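Local coordinates for protein putative branched-chain amino acid aminotransferase IlvE (Streptococcus mutans, PDB 4DQN) that probably catalyses the pyridoxal-phosphate-dependent transfer of the amino group between leucine, isoleucine or valine and 2-oxoglutarate, at residues V275-L278 and D279-V282. Sequence-based numbering, arbitrary orientation.
Sequences VDEL and DKFV
D279 follows L278 directly, an exposed residue in the middle of a short 3-10 turn that joins the loop after strand 267-270 to strand 281-288. K280 makes the first i to i+3 closure: its N donates to E277 O at 3.0 Å, with an N-H...O angle of 156°. The nitrogen sits well above the carbonyl plane, 49° out of it, consistent with the tight 3-10 winding. Beyond the backbone, the two long side chains run side by side in the same direction. With CG anti to the backbone N (chi1 -172°) and every later torsion extended, the K280 chain passes alongside E277, and its CD lies against the carboxylate, 3.8 Å from E277 OE2. The ammonium NZ of K280 stops 4.0 Å from E277 OE2, too far for a salt bridge; that oxygen accepts a hydrogen bond from the backbone N of C274 instead. At F281 the second closure follows, its N donating to L278 O at 3.1 Å. One face of the F281 ring takes K280 CB, 4.2 Å above the plane and over the ring centre, while the buried ring also touches I240 of strand 238-241. F308 touches both this ring and the side chain of L278, so the two apolar groups share a neighbour. L278 O receives a second donor, a water that also donates to F281 O at 2.8 Å and so bridges the ends of the turn. By V282 the chain has turned a corner, and its backbone pairs with I233. Two successive main-chain bonds therefore define the turn, whereas the E277-K280 pair adds a methylene-to-carboxylate contact and, probably, a modest electrostatic attraction at the partly exposed surface.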
# COMPACT_ATOMS: atom_id res chain seq x y z
N VAL A 275 -0.41 27.30 -0.48
CA VAL A 275 -1.34 27.37 -1.60
C VAL A 275 -1.98 28.73 -1.75
O VAL A 275 -2.66 29.00 -2.75
CB VAL A 275 -2.49 26.33 -1.50
CG1 VAL A 275 -2.01 24.99 -1.96
CG2 VAL A 275 -3.09 26.28 -0.09
N ASP A 276 -1.79 29.58 -0.74
CA ASP A 276 -2.39 30.91 -0.77
C ASP A 276 -1.43 31.95 -1.31
O ASP A 276 -1.79 33.12 -1.44
CB ASP A 276 -2.87 31.31 0.63
CG ASP A 276 -3.89 30.34 1.18
OD1 ASP A 276 -5.05 30.35 0.69
OD2 ASP A 276 -3.54 29.58 2.11
N GLU A 277 -0.21 31.52 -1.63
CA GLU A 277 0.83 32.42 -2.12
C GLU A 277 1.35 32.01 -3.50
O GLU A 277 2.53 32.15 -3.78
CB GLU A 277 2.01 32.47 -1.12
CG GLU A 277 2.76 31.12 -0.97
CD GLU A 277 3.98 31.16 -0.08
OE1 GLU A 277 4.13 32.15 0.69
OE2 GLU A 277 4.79 30.19 -0.14
N LEU A 278 0.47 31.51 -4.37
CA LEU A 278 0.92 31.02 -5.68
C LEU A 278 1.50 32.12 -6.57
O LEU A 278 2.36 31.84 -7.42
CB LEU A 278 -0.20 30.27 -6.41
CG LEU A 278 -0.68 28.97 -5.75
CD1 LEU A 278 -1.77 28.30 -6.57
CD2 LEU A 278 0.47 28.02 -5.54
N ASP A 279 1.07 33.36 -6.37
CA ASP A 279 1.61 34.50 -7.12
C ASP A 279 3.10 34.75 -6.81
O ASP A 279 3.75 35.54 -7.48
CB ASP A 279 0.80 35.77 -6.83
CG ASP A 279 0.25 35.79 -5.41
OD1 ASP A 279 1.03 36.08 -4.48
OD2 ASP A 279 -0.96 35.51 -5.23
N LYS A 280 3.61 34.07 -5.78
CA LYS A 280 5.03 34.13 -5.43
C LYS A 280 5.90 33.57 -6.56
O LYS A 280 7.10 33.87 -6.65
CB LYS A 280 5.27 33.33 -4.14
CG LYS A 280 6.65 33.44 -3.51
CD LYS A 280 6.81 32.52 -2.29
CE LYS A 280 8.19 32.70 -1.66
NZ LYS A 280 8.43 31.85 -0.46
N PHE A 281 5.28 32.77 -7.43
CA PHE A 281 6.04 32.05 -8.45
C PHE A 281 5.76 32.49 -9.89
O PHE A 281 4.63 32.48 -10.35
CB PHE A 281 5.83 30.54 -8.29
CG PHE A 281 6.26 30.03 -6.95
CD1 PHE A 281 7.60 30.11 -6.58
CD2 PHE A 281 5.33 29.51 -6.05
CE1 PHE A 281 8.02 29.67 -5.34
CE2 PHE A 281 5.74 29.06 -4.81
CZ PHE A 281 7.09 29.14 -4.45
N VAL A 282 6.83 32.88 -10.58
CA VAL A 282 6.75 33.33 -11.96
C VAL A 282 6.74 32.13 -12.92
O VAL A 282 6.21 32.20 -14.04
CB VAL A 282 7.91 34.33 -12.25
CG1 VAL A 282 8.34 34.29 -13.69
CG2 VAL A 282 7.48 35.74 -11.87
O HOH W 1 2.02 33.40 -10.17